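Local coordinates for UBX domain-containing protein 7 (Homo sapiens, PDB 5X3P) that links a subset of neddylated cullin-RING ubiquitin ligases to the p97 segregase, which this C-terminal UBX domain binds, at residues L11-P14 / R18-I21; E47-T50 / R55-S58; H35-S38 / N43-F46. The protein carries 1 engineered substitution. One frame throughout, in Å; residues are numbered along the deposited sequence.

Interaction 1. Residues L11-P14 / R18-I21; sequences LRYP and REQI
Leu11 and Glu19 face each other as an antiparallel hydrogen-bonded pair, and both backbone donors and acceptors of the pair are used. Leu11 N donates to Glu19 O at 2.8 Å and Glu19 N to Leu11 O at 3.1 Å. Leu11 O also receives a CA-H from Arg18, the carbon lying 3.3 Å away.

The face carrying Leu11 and Glu19 is turned to helix 29-38. Glu19 runs out fully extended, with CG opposite the backbone N (chi1 179°), which carries its carboxylate to the edge of the Tyr13 ring. There Tyr13 OH donates to Glu19 OE1 at 2.5 Å, the ring and carboxylate planes being only 27° apart. The other oxygen, OE2, is hydrogen-bonded to His35 NE2 on helix 29-38, so each carboxylate oxygen has a partner. Leu11 lies alongside Glu19 and meets Ile21 methyl to methyl (CD1 to CD1, 4.0 Å); such branched apolar chains suit a side covered by the helix, where Leu11 also packs on Leu32 and on Val77 of strand 74-81.

Arg12 and Arg18 occupy the other face as a non-hydrogen-bonded pair. Their long chains run side by side, with Arg12 NE 3.4 Å from Arg18 NE, two donors that cannot bond, and the guanidinium planes turned 67° apart.

In this first hairpin of the ubiquitin-like β-grasp fold, the chemistry thus divides by face: a carboxylate shared between a phenol and an imidazole, which probably favours its ionised form, against two like charges whose repulsion solvent or counter-ions probably screen.

Interaction 2. Residues E47-T50 / R55-S58; sequences ELLT and RKLS
Thr50 meets Arg55 because its OG1 sits between the backbone N and the carbonyl carbon (chi1 59°), while the arginine chain, straight at first, bends at chi3 (-64°) to swing its head back across the threonine. Arg55 NE then donates to Thr50 OG1 at 2.9 Å, the oxygen lying 17° out of the guanidinium plane, with the threonine CB at the guanidinium edge. The same hydroxyl is hydrogen-bonded to Pro53 O in the turn, and Arg55 NH2 forms a salt bridge with Glu75 on strand 74-81.

Backbone bonds join Thr50 N to Arg55 O (3.1 Å) and Leu57 N to Leu48 O (3.0 Å), the second where the partner chain has left the strand for a 3-10 turn. Water 1 fills in beyond: it donates to Glu47 OE1 and to Leu48 O, and accepts from Ser58 N at 2.8 Å.

Leu49 and Lys56 lie side by side, CD2 against CD at 3.7 Å, the lysine lending its methylenes to a leucine. On the opposite face Leu48 CB packs on Leu57 CD1 at 3.8 Å, both leucines reaching the core below helix 29-38.

The turn between 47-50 and 55-58 holds the Phe-Pro-Arg signature with which UBX domains engage p97. A threonine hydroxyl gripped by turn and arginine, and an arginine tied to Glu75, would probably hold the base of that turn in a defined shape.

Interaction 3. Residues H35-S38 / N43-F46; sequences HVQS and NERF
The Gln37 amide and the Glu44 carboxylate come together with their planes 26° apart, although the two side chains cross at about a right angle. What meets the amide is directed at its oxygen: Asn43 N lies in the plane of the amide carbonyl, on a lone pair of Gln37 OE1, and donates to it at 2.9 Å along an almost straight line (173°). Glu44 OE2 also approaches that oxygen, to 3.2 Å, but both are acceptors and no bond joins them. The closeness is therefore likely to be mildly unfavourable. Among the rings, Phe46 meets Tyr41 edge-to-face.

Gln37 reaches the loop by a long chain: chi1 (-161°) turns CG away from the backbone N, and the rest then runs out extended. Glutamine suits the place because it spans the distance from the helix and offers an uncharged acceptor to a backbone N-H.

In the ubiquitin-like β-grasp fold of the UBX domain, helix 29-38 packs across the sheet, and the chain then returns through a loop to strand 46-50. This contact spans that return, joining the last turn of the helix to the loop just before the strand. With an alanine here in place of Gln37, the Asn43 N-H would probably lose this acceptor and the loop be freer to shift against the helix.

Asn43 turns its own amide away from the helix, where OD1 is hydrogen-bonded to Tyr62 OH, while its main-chain oxygen accepts from Arg82 NE. Within the helix turn, Ser38 OG donates to His35 O at 2.9 Å, the hydroxyl folding back onto a carbonyl three residues earlier.

Overall arrangement
From the N terminus, interaction 1 comes first, closing the short turn between strands 6-12 and 18-24. The chain then enters helix 29-38, whose last turn opens interaction 3; that contact closes the loop leading back to strand 46-50. Interaction 2 starts on the residue after interaction 3 ends and closes the second hairpin, 46-50 with 55-56. The three follow in series, none enclosing or crossing another. The two hairpins do not touch, strand 74-81 lying between them in the sheet, but the helix end bridges them: His35 lies against the first hairpin, and Val36 packs on Leu48 of the second.

Interaction 1. Residues L11-P14 / R18-I21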
# COMPACT_ATOMS: atom_id res chain seq x y z
N LEU A 11 -6.72 3.80 1.39
CA LEU A 11 -5.56 4.62 1.06
C LEU A 11 -5.79 6.05 1.54
O LEU A 11 -6.83 6.66 1.25
CB LEU A 11 -5.28 4.59 -0.44
CG LEU A 11 -5.22 3.21 -1.07
CD1 LEU A 11 -4.97 3.36 -2.57
CD2 LEU A 11 -4.13 2.36 -0.42
N ARG A 12 -4.85 6.58 2.30
CA ARG A 12 -4.99 7.92 2.87
C ARG A 12 -3.90 8.79 2.27
O ARG A 12 -2.72 8.66 2.62
CB ARG A 12 -4.84 7.85 4.39
CG ARG A 12 -5.86 6.96 5.09
CD ARG A 12 -7.18 7.70 5.31
NE ARG A 12 -6.96 8.92 6.08
CZ ARG A 12 -6.85 8.96 7.40
NH1 ARG A 12 -6.94 7.85 8.12
NH2 ARG A 12 -6.65 10.12 8.02
N TYR A 13 -4.28 9.65 1.32
CA TYR A 13 -3.31 10.51 0.62
C TYR A 13 -3.04 11.76 1.43
O TYR A 13 -3.89 12.20 2.20
CB TYR A 13 -3.82 10.84 -0.79
CG TYR A 13 -3.98 9.62 -1.70
CD1 TYR A 13 -2.89 9.08 -2.37
CD2 TYR A 13 -5.23 9.04 -1.90
CE1 TYR A 13 -3.04 7.97 -3.22
CE2 TYR A 13 -5.39 7.94 -2.74
CZ TYR A 13 -4.29 7.41 -3.39
OH TYR A 13 -4.47 6.32 -4.22
N PRO A 14 -1.84 12.37 1.28
CA PRO A 14 -1.52 13.38 2.29
C PRO A 14 -2.27 14.70 2.09
O PRO A 14 -2.20 15.56 2.97
CB PRO A 14 -0.01 13.59 2.11
CG PRO A 14 0.21 13.37 0.65
CD PRO A 14 -0.79 12.29 0.23
N ARG A 18 -9.15 10.24 0.12
CA ARG A 18 -9.23 8.85 0.55
C ARG A 18 -9.73 8.01 -0.61
O ARG A 18 -10.57 8.46 -1.39
CB ARG A 18 -10.18 8.71 1.74
CG ARG A 18 -9.79 9.57 2.93
CD ARG A 18 -10.72 9.35 4.10
NE ARG A 18 -10.15 9.87 5.34
CZ ARG A 18 -10.74 10.79 6.11
NH1 ARG A 18 -11.92 11.29 5.78
NH2 ARG A 18 -10.14 11.20 7.22
N GLU A 19 -9.24 6.77 -0.70
CA GLU A 19 -9.65 5.88 -1.77
C GLU A 19 -9.68 4.46 -1.24
O GLU A 19 -8.78 4.06 -0.48
CB GLU A 19 -8.63 5.97 -2.91
CG GLU A 19 -8.96 5.05 -4.07
CD GLU A 19 -7.87 5.03 -5.13
OE1 GLU A 19 -6.81 5.67 -4.91
OE2 GLU A 19 -8.08 4.38 -6.17
N GLN A 20 -10.70 3.69 -1.62
CA GLN A 20 -10.73 2.29 -1.18
C GLN A 20 -10.59 1.36 -2.37
O GLN A 20 -11.30 1.52 -3.37
CB GLN A 20 -12.00 1.99 -0.38
CG GLN A 20 -11.95 2.50 1.05
CD GLN A 20 -13.31 2.59 1.67
OE1 GLN A 20 -14.03 3.58 1.47
NE2 GLN A 20 -13.69 1.56 2.44
N ILE A 21 -9.67 0.41 -2.26
CA ILE A 21 -9.48 -0.57 -3.33
C ILE A 21 -9.34 -1.95 -2.70
O ILE A 21 -9.00 -2.05 -1.52
CB ILE A 21 -8.22 -0.28 -4.16
CG1 ILE A 21 -6.95 -0.45 -3.30
CG2 ILE A 21 -8.29 1.11 -4.78
CD1 ILE A 21 -5.63 -0.31 -4.08

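Interaction 2. Residues E47-T50 / R55-S58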
# COMPACT_ATOMS: atom_id res chain seq x y z
N GLU A 47 6.28 7.02 -0.11
CA GLU A 47 6.38 5.64 0.37
C GLU A 47 5.05 5.30 1.04
O GLU A 47 4.24 6.20 1.32
CB GLU A 47 7.52 5.48 1.36
CG GLU A 47 7.44 6.39 2.60
CD GLU A 47 8.62 6.18 3.52
OE1 GLU A 47 8.97 5.01 3.76
OE2 GLU A 47 9.20 7.18 4.00
N LEU A 48 4.81 4.02 1.28
CA LEU A 48 3.54 3.61 1.86
C LEU A 48 3.82 3.10 3.28
O LEU A 48 4.82 2.42 3.51
CB LEU A 48 2.88 2.53 1.00
CG LEU A 48 2.83 2.90 -0.48
CD1 LEU A 48 2.41 1.72 -1.34
CD2 LEU A 48 1.90 4.07 -0.69
N LEU A 49 2.95 3.45 4.22
CA LEU A 49 3.06 2.97 5.59
C LEU A 49 1.70 2.45 6.00
O LEU A 49 0.71 3.13 5.77
CB LEU A 49 3.46 4.10 6.54
CG LEU A 49 4.95 4.39 6.67
CD1 LEU A 49 5.43 5.28 5.54
CD2 LEU A 49 5.28 5.01 8.03
N THR A 50 1.63 1.26 6.58
CA THR A 50 0.34 0.77 7.08
C THR A 50 0.15 1.27 8.49
O THR A 50 1.12 1.46 9.21
CB THR A 50 0.23 -0.78 7.07
OG1 THR A 50 1.27 -1.34 7.88
CG2 THR A 50 0.31 -1.31 5.63
N ARG A 55 3.95 -0.79 9.39
CA ARG A 55 4.92 -1.38 8.49
C ARG A 55 5.36 -0.30 7.53
O ARG A 55 4.54 0.47 7.04
CB ARG A 55 4.28 -2.53 7.71
CG ARG A 55 4.11 -3.84 8.50
CD ARG A 55 3.23 -4.81 7.72
NE ARG A 55 1.94 -4.18 7.64
CZ ARG A 55 0.78 -4.74 7.92
NH1 ARG A 55 0.67 -6.02 8.25
NH2 ARG A 55 -0.28 -3.98 7.83
N LYS A 56 6.66 -0.22 7.25
CA LYS A 56 7.13 0.61 6.17
C LYS A 56 7.21 -0.31 4.96
O LYS A 56 8.12 -1.14 4.87
CB LYS A 56 8.51 1.19 6.49
CG LYS A 56 8.58 1.95 7.81
CD LYS A 56 8.66 3.46 7.59
CE LYS A 56 9.06 4.21 8.88
NZ LYS A 56 10.48 3.95 9.30
N LEU A 57 6.24 -0.20 4.05
CA LEU A 57 6.17 -1.11 2.91
C LEU A 57 7.33 -0.84 1.95
O LEU A 57 7.71 -1.71 1.14
CB LEU A 57 4.82 -0.97 2.20
CG LEU A 57 3.55 -1.17 3.04
CD1 LEU A 57 2.32 -1.03 2.14
CD2 LEU A 57 3.56 -2.56 3.66
N SER A 58 7.90 0.35 2.02
CA SER A 58 9.03 0.64 1.16
C SER A 58 10.24 -0.16 1.62
O SER A 58 11.19 -0.32 0.88
CB SER A 58 9.33 2.15 1.12
OG SER A 58 10.47 2.44 0.30
O HOH W 1 7.61 2.69 3.62

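Interaction 3. Residues H35-S38 / N43-F46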
# COMPACT_ATOMS: atom_id res chain seq x y z
N HIS A 35 -0.43 1.51 -8.32
CA HIS A 35 -1.71 2.18 -8.22
C HIS A 35 -1.56 3.57 -7.62
O HIS A 35 -2.16 4.54 -8.11
CB HIS A 35 -2.71 1.39 -7.38
CG HIS A 35 -4.02 2.10 -7.21
ND1 HIS A 35 -4.95 2.18 -8.22
CD2 HIS A 35 -4.51 2.83 -6.18
CE1 HIS A 35 -5.99 2.89 -7.80
NE2 HIS A 35 -5.75 3.29 -6.57
N VAL A 36 -0.77 3.68 -6.56
CA VAL A 36 -0.56 4.98 -5.92
C VAL A 36 0.20 5.94 -6.85
O VAL A 36 -0.05 7.14 -6.86
CB VAL A 36 0.14 4.82 -4.55
CG1 VAL A 36 0.57 6.16 -3.99
CG2 VAL A 36 -0.81 4.11 -3.57
N GLN A 37 1.13 5.38 -7.62
CA GLN A 37 1.88 6.13 -8.62
C GLN A 37 0.95 6.72 -9.69
O GLN A 37 1.09 7.88 -10.08
CB GLN A 37 2.90 5.20 -9.28
CG GLN A 37 4.03 5.89 -9.99
CD GLN A 37 5.29 5.03 -9.98
OE1 GLN A 37 6.23 5.27 -9.19
NE2 GLN A 37 5.30 4.00 -10.83
N SER A 38 -0.01 5.92 -10.15
CA SER A 38 -0.96 6.41 -11.16
C SER A 38 -1.86 7.51 -10.59
O SER A 38 -2.46 8.27 -11.35
CB SER A 38 -1.82 5.27 -11.70
OG SER A 38 -2.96 5.10 -10.87
N ASN A 43 6.80 6.58 -6.62
CA ASN A 43 7.57 5.89 -5.59
C ASN A 43 8.89 6.58 -5.22
O ASN A 43 9.34 6.50 -4.07
CB ASN A 43 7.84 4.45 -6.02
CG ASN A 43 8.61 3.67 -4.98
OD1 ASN A 43 8.07 3.36 -3.91
ND2 ASN A 43 9.87 3.34 -5.28
N GLU A 44 9.50 7.25 -6.19
CA GLU A 44 10.75 7.98 -5.94
C GLU A 44 10.60 9.10 -4.90
O GLU A 44 11.58 9.51 -4.29
CB GLU A 44 11.36 8.54 -7.24
CG GLU A 44 10.45 8.47 -8.47
CD GLU A 44 10.22 7.04 -8.96
OE1 GLU A 44 11.20 6.26 -8.99
OE2 GLU A 44 9.07 6.70 -9.30
N ARG A 45 9.38 9.57 -4.70
CA ARG A 45 9.11 10.70 -3.80
C ARG A 45 8.22 10.31 -2.60
O ARG A 45 8.26 10.97 -1.55
CB ARG A 45 8.46 11.87 -4.56
CG ARG A 45 8.30 13.15 -3.75
CD ARG A 45 7.51 14.24 -4.50
NE ARG A 45 7.38 15.47 -3.72
CZ ARG A 45 7.68 16.68 -4.19
NH1 ARG A 45 8.12 16.83 -5.43
NH2 ARG A 45 7.52 17.75 -3.41
N PHE A 46 7.41 9.26 -2.77
CA PHE A 46 6.46 8.82 -1.73
C PHE A 46 6.64 7.36 -1.35
O PHE A 46 7.11 6.55 -2.15
CB PHE A 46 5.01 9.05 -2.19
CG PHE A 46 4.69 10.49 -2.46
CD1 PHE A 46 4.91 11.04 -3.72
CD2 PHE A 46 4.19 11.30 -1.45
CE1 PHE A 46 4.63 12.39 -3.97
CE2 PHE A 46 3.92 12.65 -1.68
CZ PHE A 46 4.13 13.20 -2.94